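Local coordinates for hypothetical protein aq_1447 (Aquifex aeolicus, PDB 1YVU) that uses short single-stranded DNA guides to bind complementary RNA targets and cleaves them with the help of divalent metal ions, at residues Asp177-Val185 against Val193-Lys201; Glu402-Asn412 against Leu438-Lys449. All blocks are in the same frame, centred on the assembly; numbering follows the deposited sequence.

Contact 1: Asp177-Val185 against Val193-Lys201; sequences DFNPKRIRV and VGRVQDVFK
Val-185 and Val-196 meet through their CG2 methyls, 3.7 Å apart, in the tightly packed part of this contact. In Val-196, chi1 of -178° sets CG2 anti to the carbonyl carbon, beside the backbone N, where it meets Val-185. Compact, beta-branched valines suit this buried side, where Leu-244 and Leu-169 pack on Val-185 and Val-242 on Val-196. The backbones are joined firmly here: Val-185 N donates to Gly-194 O at 2.8 Å and Gly-194 N returns a bond to Val-185 O. Val-196 N reaches Ile-183 O at 3.0 Å. Beyond this the pairing fades into the type II turn of Pro-180 to Ile-183, where the bond from Arg-182 N to Val-196 O is weak.

The solvent side is looser and polar. Lys-181, long and extended, runs past the carbonyl of Gln-197 to a long salt bridge, NZ lying 3.9 Å from Asp-198 OD1. Arg-184 and Arg-195 touch along their stems, CG to CG 3.7 Å, their guanidinium planes 37° apart. The side chain of Arg-195 is about 7 Å from that of metal-binding Asp-683, consistent with a basic lining for nucleic acid. On its other edge strand 194-201 makes a classic beta bulge, Gln-197 and Asp-198 both facing Val-243 of strand 240-244. Strands 184-187 and 194-201 themselves form an antiparallel beta hairpin of the PAZ fold.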
loop_
_atom_site.group_PDB
_atom_site.type_symbol
_atom_site.label_atom_id
_atom_site.label_comp_id
_atom_site.label_asym_id
_atom_site.label_seq_id
_atom_site.Cartn_x
_atom_site.Cartn_y
_atom_site.Cartn_z
ATOM N N ASP A 177 6.189 -26.974 12.713
ATOM C CA ASP A 177 5.174 -26.057 13.237
ATOM C C ASP A 177 5.639 -24.612 13.512
ATOM O O ASP A 177 5.906 -24.233 14.666
ATOM C CB ASP A 177 4.539 -26.646 14.511
ATOM C CG ASP A 177 3.311 -27.504 14.230
ATOM O OD1 ASP A 177 2.866 -27.597 13.060
ATOM O OD2 ASP A 177 2.772 -28.070 15.204
ATOM N N PHE A 178 5.724 -23.818 12.440
ATOM C CA PHE A 178 6.103 -22.391 12.490
ATOM C C PHE A 178 4.796 -21.558 12.483
ATOM O O PHE A 178 3.818 -21.966 11.845
ATOM C CB PHE A 178 7.056 -22.022 11.317
ATOM C CG PHE A 178 6.430 -22.096 9.918
ATOM C CD1 PHE A 178 6.576 -21.009 9.032
ATOM C CD2 PHE A 178 5.688 -23.233 9.483
ATOM C CE1 PHE A 178 5.990 -21.039 7.735
ATOM C CE2 PHE A 178 5.094 -23.281 8.192
ATOM C CZ PHE A 178 5.244 -22.181 7.318
ATOM N N ASN A 179 4.785 -20.424 13.193
ATOM C CA ASN A 179 3.612 -19.525 13.334
ATOM C C ASN A 179 2.833 -19.162 12.056
ATOM O O ASN A 179 3.185 -18.211 11.345
ATOM C CB ASN A 179 4.023 -18.275 14.099
ATOM C CG ASN A 179 4.781 -18.617 15.354
ATOM O OD1 ASN A 179 4.210 -19.138 16.311
ATOM N ND2 ASN A 179 6.096 -18.404 15.328
ATOM N N PRO A 180 1.710 -19.875 11.804
ATOM C CA PRO A 180 0.835 -19.700 10.637
ATOM C C PRO A 180 0.080 -18.387 10.413
ATOM O O PRO A 180 -0.091 -17.969 9.273
ATOM C CB PRO A 180 -0.122 -20.885 10.767
ATOM C CG PRO A 180 -0.311 -21.002 12.246
ATOM C CD PRO A 180 1.096 -20.829 12.763
ATOM N N LYS A 181 -0.352 -17.732 11.489
ATOM C CA LYS A 181 -1.124 -16.494 11.385
ATOM C C LYS A 181 -0.359 -15.298 10.870
ATOM O O LYS A 181 0.829 -15.126 11.178
ATOM C CB LYS A 181 -1.833 -16.193 12.700
ATOM C CG LYS A 181 -2.876 -17.251 12.966
ATOM C CD LYS A 181 -3.486 -17.170 14.329
ATOM C CE LYS A 181 -4.466 -18.320 14.506
ATOM N NZ LYS A 181 -5.553 -17.997 15.468
ATOM N N ARG A 182 -1.067 -14.526 10.035
ATOM C CA ARG A 182 -0.583 -13.316 9.351
ATOM C C ARG A 182 0.273 -13.646 8.138
ATOM O O ARG A 182 0.968 -12.774 7.597
ATOM C CB ARG A 182 0.207 -12.363 10.276
ATOM C CG ARG A 182 -0.614 -11.670 11.334
ATOM C CD ARG A 182 0.266 -10.852 12.254
ATOM N NE ARG A 182 -0.506 -10.338 13.378
ATOM C CZ ARG A 182 -1.322 -9.282 13.333
ATOM N NH1 ARG A 182 -1.499 -8.581 12.209
ATOM N NH2 ARG A 182 -1.969 -8.928 14.434
ATOM N N ILE A 183 0.251 -14.905 7.723
ATOM C CA ILE A 183 1.039 -15.307 6.576
ATOM C C ILE A 183 0.206 -15.151 5.322
ATOM O O ILE A 183 -0.873 -15.722 5.205
ATOM C CB ILE A 183 1.624 -16.734 6.739
ATOM C CG1 ILE A 183 2.724 -16.688 7.803
ATOM C CG2 ILE A 183 2.193 -17.262 5.414
ATOM C CD1 ILE A 183 3.366 -18.018 8.119
ATOM N N ARG A 184 0.694 -14.305 4.420
ATOM C CA ARG A 184 0.014 -14.043 3.159
ATOM C C ARG A 184 0.244 -15.233 2.246
ATOM O O ARG A 184 1.382 -15.675 2.055
ATOM C CB ARG A 184 0.501 -12.721 2.524
ATOM C CG ARG A 184 0.349 -11.489 3.435
ATOM C CD ARG A 184 0.033 -10.172 2.703
ATOM N NE ARG A 184 -0.538 -9.179 3.630
ATOM C CZ ARG A 184 -0.818 -7.904 3.338
ATOM N NH1 ARG A 184 -0.586 -7.407 2.131
ATOM N NH2 ARG A 184 -1.362 -7.120 4.263
ATOM N N VAL A 185 -0.860 -15.844 1.838
ATOM C CA VAL A 185 -0.837 -17.005 0.949
ATOM C C VAL A 185 -1.623 -16.734 -0.338
ATOM O O VAL A 185 -2.372 -15.771 -0.423
ATOM C CB VAL A 185 -1.391 -18.300 1.637
ATOM C CG1 VAL A 185 -0.319 -18.988 2.397
ATOM C CG2 VAL A 185 -2.536 -17.986 2.565
ATOM N N VAL A 193 -4.540 -12.945 -2.924
ATOM C CA VAL A 193 -3.606 -13.043 -1.801
ATOM C C VAL A 193 -4.370 -12.608 -0.540
ATOM O O VAL A 193 -5.023 -11.550 -0.527
ATOM C CB VAL A 193 -2.315 -12.159 -2.010
ATOM C CG1 VAL A 193 -1.482 -12.041 -0.720
ATOM C CG2 VAL A 193 -1.456 -12.745 -3.111
ATOM N N GLY A 194 -4.304 -13.464 0.484
ATOM C CA GLY A 194 -4.957 -13.215 1.758
ATOM C C GLY A 194 -4.107 -13.699 2.918
ATOM O O GLY A 194 -3.187 -14.494 2.712
ATOM N N ARG A 195 -4.386 -13.199 4.123
ATOM C CA ARG A 195 -3.635 -13.589 5.326
ATOM C C ARG A 195 -4.356 -14.686 6.065
ATOM O O ARG A 195 -5.565 -14.612 6.242
ATOM C CB ARG A 195 -3.418 -12.416 6.293
ATOM C CG ARG A 195 -2.505 -11.308 5.824
ATOM C CD ARG A 195 -1.979 -10.518 7.009
ATOM N NE ARG A 195 -1.313 -9.277 6.614
ATOM C CZ ARG A 195 -1.122 -8.229 7.420
ATOM N NH1 ARG A 195 -1.536 -8.257 8.688
ATOM N NH2 ARG A 195 -0.564 -7.124 6.942
ATOM N N VAL A 196 -3.595 -15.656 6.567
ATOM C CA VAL A 196 -4.150 -16.802 7.298
ATOM C C VAL A 196 -4.789 -16.400 8.626
ATOM O O VAL A 196 -4.175 -15.700 9.441
ATOM C CB VAL A 196 -3.074 -17.903 7.549
ATOM C CG1 VAL A 196 -3.672 -19.095 8.253
ATOM C CG2 VAL A 196 -2.475 -18.369 6.247
ATOM N N GLN A 197 -6.030 -16.851 8.814
ATOM C CA GLN A 197 -6.793 -16.579 10.028
ATOM C C GLN A 197 -6.902 -17.812 10.937
ATOM O O GLN A 197 -6.547 -17.738 12.125
ATOM C CB GLN A 197 -8.191 -16.039 9.678
ATOM C CG GLN A 197 -8.981 -15.574 10.911
ATOM C CD GLN A 197 -10.339 -14.961 10.613
ATOM O OE1 GLN A 197 -10.762 -14.794 9.451
ATOM N NE2 GLN A 197 -11.034 -14.612 11.686
ATOM N N ASP A 198 -7.415 -18.916 10.373
ATOM C CA ASP A 198 -7.620 -20.194 11.083
ATOM C C ASP A 198 -7.182 -21.423 10.282
ATOM O O ASP A 198 -7.399 -21.493 9.068
ATOM C CB ASP A 198 -9.106 -20.378 11.438
ATOM C CG ASP A 198 -9.416 -20.123 12.916
ATOM O OD1 ASP A 198 -8.614 -19.481 13.637
ATOM O OD2 ASP A 198 -10.500 -20.571 13.352
ATOM N N VAL A 199 -6.567 -22.380 10.983
ATOM C CA VAL A 199 -6.116 -23.648 10.405
ATOM C C VAL A 199 -6.714 -24.779 11.232
ATOM O O VAL A 199 -6.718 -24.736 12.477
ATOM C CB VAL A 199 -4.545 -23.795 10.365
ATOM C CG1 VAL A 199 -4.133 -25.188 9.901
ATOM C CG2 VAL A 199 -3.934 -22.811 9.399
ATOM N N PHE A 200 -7.262 -25.760 10.516
ATOM C CA PHE A 200 -7.839 -26.949 11.121
ATOM C C PHE A 200 -7.701 -28.151 10.182
ATOM O O PHE A 200 -7.473 -27.978 8.985
ATOM C CB PHE A 200 -9.296 -26.711 11.580
ATOM C CG PHE A 200 -10.289 -26.533 10.466
ATOM C CD1 PHE A 200 -11.082 -27.626 10.037
ATOM C CD2 PHE A 200 -10.481 -25.271 9.873
ATOM C CE1 PHE A 200 -12.061 -27.469 9.025
ATOM C CE2 PHE A 200 -11.463 -25.087 8.854
ATOM C CZ PHE A 200 -12.256 -26.189 8.430
ATOM N N LYS A 201 -7.830 -29.353 10.744
ATOM C CA LYS A 201 -7.717 -30.608 10.003
ATOM C C LYS A 201 -8.945 -30.924 9.147
ATOM O O LYS A 201 -10.072 -30.533 9.485
ATOM C CB LYS A 201 -7.450 -31.770 10.971
ATOM C CG LYS A 201 -6.149 -31.669 11.745
ATOM C CD LYS A 201 -6.076 -32.675 12.891
ATOM C CE LYS A 201 -5.005 -32.265 13.916
ATOM N NZ LYS A 201 -5.172 -32.894 15.269
HETATM O O HOH W 1 -5.968 -15.502 13.558
#

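Contact 2: Glu402-Asn412 against Leu438-Lys449; sequences EAKEKLIPVIN and LYDFVKRELLKK
Phe-441 turns the CZ end of its ring to Leu-407, whose CG lies 3.8 Å away, at the middle of a nearly parallel helix pair (19° between axes, 10.8 Å apart) beside the parallel sheet of the Rossmann-like Mid domain. CG of Phe-441 is anti to the backbone N (chi1 163°), which carries the flat ring across to the helix 402-411. One turn on, the slim Val-410 fits its CG1 against CB of Glu-445 at 3.6 Å. Toward the sheet, Lys-406 bends at chi3 and lays CD on Val-442 CG2; its methylenes suit these apolar surroundings, and NZ comes beside the methyls of Leu-438 and Val-442. Farther out, Leu-424 of strand 419-424 backs Lys-406 and Leu-438, Val-422 backs Val-442, and Ile-395 of strand 386-396 supports Lys-406 and Pro-409, where helix 402-411 kinks. Lys-449 is long enough for its NZ to make two weak hydrogen bonds, to the carbonyls of Val-410 and Ile-411. With an alanine here, both carbonyls would probably lose their cationic partner, and Val-410 CG1 its contact with CE. A bend at the last torsion of Lys-449 (chi4 -84°) brings NZ to 2.8 Å from Ile-411 O.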
loop_
_atom_site.group_PDB
_atom_site.type_symbol
_atom_site.label_atom_id
_atom_site.label_comp_id
_atom_site.label_asym_id
_atom_site.label_seq_id
_atom_site.Cartn_x
_atom_site.Cartn_y
_atom_site.Cartn_z
ATOM N N GLU A 402 21.862 -10.840 20.994
ATOM C CA GLU A 402 21.598 -9.468 21.316
ATOM C C GLU A 402 20.147 -9.038 21.161
ATOM O O GLU A 402 19.708 -8.162 21.898
ATOM C CB GLU A 402 22.463 -8.626 20.438
ATOM C CG GLU A 402 22.571 -7.247 20.903
ATOM C CD GLU A 402 23.587 -6.538 20.130
ATOM O OE1 GLU A 402 23.430 -6.479 18.887
ATOM O OE2 GLU A 402 24.550 -6.032 20.758
ATOM N N ALA A 403 19.405 -9.622 20.208
ATOM C CA ALA A 403 17.979 -9.295 20.030
ATOM C C ALA A 403 17.244 -9.547 21.363
ATOM O O ALA A 403 16.280 -8.846 21.698
ATOM C CB ALA A 403 17.377 -10.112 18.918
ATOM N N LYS A 404 17.853 -10.433 22.170
ATOM C CA LYS A 404 17.405 -10.839 23.519
ATOM C C LYS A 404 17.988 -9.900 24.590
ATOM O O LYS A 404 17.278 -9.418 25.471
ATOM C CB LYS A 404 17.856 -12.277 23.829
ATOM C CG LYS A 404 17.428 -13.380 22.848
ATOM C CD LYS A 404 18.238 -14.636 23.163
ATOM C CE LYS A 404 17.756 -15.885 22.456
ATOM N NZ LYS A 404 18.611 -17.044 22.847
ATOM N N GLU A 405 19.287 -9.631 24.500
ATOM C CA GLU A 405 19.953 -8.736 25.440
ATOM C C GLU A 405 19.529 -7.282 25.216
ATOM O O GLU A 405 19.899 -6.414 26.002
ATOM C CB GLU A 405 21.476 -8.840 25.318
ATOM C CG GLU A 405 22.105 -10.141 25.825
ATOM C CD GLU A 405 23.648 -10.153 25.788
ATOM O OE1 GLU A 405 24.275 -9.064 25.788
ATOM O OE2 GLU A 405 24.238 -11.261 25.770
ATOM N N LYS A 406 18.775 -7.022 24.141
ATOM C CA LYS A 406 18.260 -5.684 23.817
ATOM C C LYS A 406 16.803 -5.630 24.208
ATOM O O LYS A 406 16.319 -4.570 24.610
ATOM C CB LYS A 406 18.380 -5.367 22.342
ATOM C CG LYS A 406 18.711 -3.938 22.046
ATOM C CD LYS A 406 18.521 -3.672 20.574
ATOM C CE LYS A 406 19.271 -4.662 19.676
ATOM N NZ LYS A 406 19.149 -4.434 18.193
ATOM N N LEU A 407 16.141 -6.791 24.180
ATOM C CA LEU A 407 14.743 -6.909 24.578
ATOM C C LEU A 407 14.613 -6.452 26.009
ATOM O O LEU A 407 13.877 -5.500 26.278
ATOM C CB LEU A 407 14.249 -8.351 24.450
ATOM C CG LEU A 407 13.383 -8.642 23.220
ATOM C CD1 LEU A 407 13.386 -10.118 22.935
ATOM C CD2 LEU A 407 11.956 -8.114 23.422
ATOM N N ILE A 408 15.495 -6.980 26.860
ATOM C CA ILE A 408 15.515 -6.631 28.274
ATOM C C ILE A 408 15.593 -5.085 28.539
ATOM O O ILE A 408 14.683 -4.579 29.211
ATOM C CB ILE A 408 16.564 -7.512 29.104
ATOM C CG1 ILE A 408 16.538 -8.969 28.618
ATOM C CG2 ILE A 408 16.250 -7.442 30.622
ATOM C CD1 ILE A 408 17.495 -9.959 29.352
ATOM N N PRO A 409 16.596 -4.323 27.971
ATOM C CA PRO A 409 16.628 -2.872 28.230
ATOM C C PRO A 409 15.562 -2.030 27.540
ATOM O O PRO A 409 15.265 -0.938 28.035
ATOM C CB PRO A 409 18.022 -2.452 27.747
ATOM C CG PRO A 409 18.827 -3.648 28.002
ATOM C CD PRO A 409 17.926 -4.720 27.472
ATOM N N VAL A 410 15.018 -2.508 26.414
ATOM C CA VAL A 410 13.975 -1.773 25.680
ATOM C C VAL A 410 12.666 -1.749 26.444
ATOM O O VAL A 410 12.063 -0.695 26.547
ATOM C CB VAL A 410 13.741 -2.331 24.246
ATOM C CG1 VAL A 410 12.443 -1.805 23.653
ATOM C CG2 VAL A 410 14.880 -1.927 23.317
ATOM N N ILE A 411 12.274 -2.891 27.016
ATOM C CA ILE A 411 11.025 -3.037 27.789
ATOM C C ILE A 411 10.933 -2.047 28.964
ATOM O O ILE A 411 9.847 -1.554 29.285
ATOM C CB ILE A 411 10.847 -4.502 28.343
ATOM C CG1 ILE A 411 10.877 -5.517 27.206
ATOM C CG2 ILE A 411 9.471 -4.685 29.006
ATOM C CD1 ILE A 411 11.238 -6.937 27.658
ATOM N N ASN A 412 12.089 -1.694 29.523
ATOM C CA ASN A 412 12.191 -0.798 30.676
ATOM C C ASN A 412 12.411 0.661 30.315
ATOM O O ASN A 412 12.409 1.532 31.198
ATOM C CB ASN A 412 13.353 -1.249 31.571
ATOM C CG ASN A 412 13.297 -2.743 31.931
ATOM O OD1 ASN A 412 12.393 -3.195 32.637
ATOM N ND2 ASN A 412 14.286 -3.506 31.462
ATOM N N LEU A 438 17.809 -5.434 12.534
ATOM C CA LEU A 438 18.291 -4.810 13.757
ATOM C C LEU A 438 17.663 -3.413 13.916
ATOM O O LEU A 438 16.945 -3.193 14.900
ATOM C CB LEU A 438 19.831 -4.734 13.724
ATOM C CG LEU A 438 20.635 -6.003 14.033
ATOM C CD1 LEU A 438 22.101 -5.801 13.687
ATOM C CD2 LEU A 438 20.473 -6.362 15.502
ATOM N N TYR A 439 17.859 -2.521 12.920
ATOM C CA TYR A 439 17.292 -1.147 12.896
ATOM C C TYR A 439 15.793 -1.298 13.101
ATOM O O TYR A 439 15.251 -0.807 14.090
ATOM C CB TYR A 439 17.589 -0.445 11.530
ATOM C CG TYR A 439 16.938 0.947 11.238
ATOM C CD1 TYR A 439 17.681 2.149 11.344
ATOM C CD2 TYR A 439 15.574 1.064 10.849
ATOM C CE1 TYR A 439 17.069 3.446 11.074
ATOM C CE2 TYR A 439 14.956 2.341 10.587
ATOM C CZ TYR A 439 15.705 3.518 10.702
ATOM O OH TYR A 439 15.080 4.730 10.465
ATOM N N ASP A 440 15.198 -2.105 12.214
ATOM C CA ASP A 440 13.763 -2.416 12.159
ATOM C C ASP A 440 13.120 -2.872 13.479
ATOM O O ASP A 440 12.089 -2.343 13.886
ATOM C CB ASP A 440 13.483 -3.472 11.053
ATOM C CG ASP A 440 13.762 -2.959 9.612
ATOM O OD1 ASP A 440 13.965 -1.745 9.397
ATOM O OD2 ASP A 440 13.757 -3.793 8.673
ATOM N N PHE A 441 13.732 -3.842 14.147
ATOM C CA PHE A 441 13.231 -4.340 15.424
ATOM C C PHE A 441 13.186 -3.201 16.456
ATOM O O PHE A 441 12.125 -2.908 17.005
ATOM C CB PHE A 441 14.109 -5.526 15.925
ATOM C CG PHE A 441 13.943 -5.865 17.403
ATOM C CD1 PHE A 441 12.746 -6.421 17.883
ATOM C CD2 PHE A 441 14.954 -5.530 18.334
ATOM C CE1 PHE A 441 12.548 -6.625 19.273
ATOM C CE2 PHE A 441 14.762 -5.731 19.736
ATOM C CZ PHE A 441 13.558 -6.276 20.201
ATOM N N VAL A 442 14.329 -2.539 16.643
ATOM C CA VAL A 442 14.491 -1.466 17.622
ATOM C C VAL A 442 13.531 -0.299 17.487
ATOM O O VAL A 442 12.994 0.172 18.496
ATOM C CB VAL A 442 15.933 -0.914 17.613
ATOM C CG1 VAL A 442 16.178 0.001 18.817
ATOM C CG2 VAL A 442 16.930 -2.031 17.625
ATOM N N LYS A 443 13.327 0.164 16.257
ATOM C CA LYS A 443 12.431 1.280 15.995
ATOM C C LYS A 443 10.977 0.951 16.304
ATOM O O LYS A 443 10.301 1.766 16.939
ATOM C CB LYS A 443 12.565 1.784 14.552
ATOM C CG LYS A 443 13.701 2.797 14.297
ATOM C CD LYS A 443 13.342 4.249 14.629
ATOM C CE LYS A 443 13.294 5.117 13.386
ATOM N NZ LYS A 443 13.230 6.554 13.740
ATOM N N ARG A 444 10.546 -0.271 15.947
ATOM C CA ARG A 444 9.166 -0.748 16.164
ATOM C C ARG A 444 8.770 -0.748 17.633
ATOM O O ARG A 444 7.687 -0.301 17.996
ATOM C CB ARG A 444 8.955 -2.161 15.628
ATOM C CG ARG A 444 8.925 -2.315 14.121
ATOM C CD ARG A 444 8.506 -3.736 13.711
ATOM N NE ARG A 444 9.051 -4.753 14.613
ATOM C CZ ARG A 444 9.211 -6.044 14.323
ATOM N NH1 ARG A 444 8.883 -6.531 13.131
ATOM N NH2 ARG A 444 9.663 -6.861 15.264
ATOM N N GLU A 445 9.695 -1.183 18.480
ATOM C CA GLU A 445 9.469 -1.257 19.916
ATOM C C GLU A 445 9.363 0.100 20.589
ATOM O O GLU A 445 8.546 0.288 21.512
ATOM C CB GLU A 445 10.579 -2.066 20.551
ATOM C CG GLU A 445 10.672 -3.473 20.006
ATOM C CD GLU A 445 9.688 -4.447 20.654
ATOM O OE1 GLU A 445 9.561 -4.426 21.905
ATOM O OE2 GLU A 445 9.064 -5.249 19.912
ATOM N N LEU A 446 10.196 1.034 20.117
ATOM C CA LEU A 446 10.206 2.389 20.636
ATOM C C LEU A 446 9.108 3.220 20.034
ATOM O O LEU A 446 8.790 4.308 20.533
ATOM C CB LEU A 446 11.545 3.031 20.428
ATOM C CG LEU A 446 12.564 2.428 21.386
ATOM C CD1 LEU A 446 13.942 2.949 20.994
ATOM C CD2 LEU A 446 12.255 2.787 22.834
ATOM N N LEU A 447 8.496 2.653 18.990
ATOM C CA LEU A 447 7.361 3.251 18.305
ATOM C C LEU A 447 6.131 2.887 19.111
ATOM O O LEU A 447 5.221 3.712 19.286
ATOM C CB LEU A 447 7.196 2.670 16.915
ATOM C CG LEU A 447 7.367 3.515 15.650
ATOM C CD1 LEU A 447 7.158 2.588 14.444
ATOM C CD2 LEU A 447 6.381 4.697 15.630
ATOM N N LYS A 448 6.124 1.652 19.624
ATOM C CA LYS A 448 5.011 1.147 20.445
ATOM C C LYS A 448 4.869 1.931 21.741
ATOM O O LYS A 448 3.757 2.247 22.163
ATOM C CB LYS A 448 5.187 -0.341 20.787
ATOM C CG LYS A 448 5.130 -1.284 19.592
ATOM C CD LYS A 448 5.170 -2.753 19.994
ATOM C CE LYS A 448 5.562 -3.652 18.816
ATOM N NZ LYS A 448 5.505 -5.123 19.156
ATOM N N LYS A 449 6.018 2.252 22.341
ATOM C CA LYS A 449 6.087 3.001 23.594
ATOM C C LYS A 449 5.954 4.483 23.346
ATOM O O LYS A 449 5.824 5.280 24.286
ATOM C CB LYS A 449 7.394 2.715 24.293
ATOM C CG LYS A 449 7.508 1.297 24.682
ATOM C CD LYS A 449 8.935 0.922 24.868
ATOM C CE LYS A 449 9.027 -0.498 25.378
ATOM N NZ LYS A 449 8.869 -0.527 26.860
#

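Both contacts are partly buried, yet they hold different kinds of element in different lobes. Contact 1 ties neighbouring strands of the PAZ sheet across a short connection, and so rests chiefly on backbone bonds; contact 2 joins helices farther apart in sequence, where side chains must do the work. In each, apolar groups occupy the buried side, but the polar parts diverge: arginines of contact 1 lie near, without touching, the metal site of the PIWI domain, whereas in contact 2, far from that site, a lysine meets backbone carbonyls of the neighbouring segment. Their centres are 26 Å apart, their nearest atoms about 10 Å, and the two do not touch.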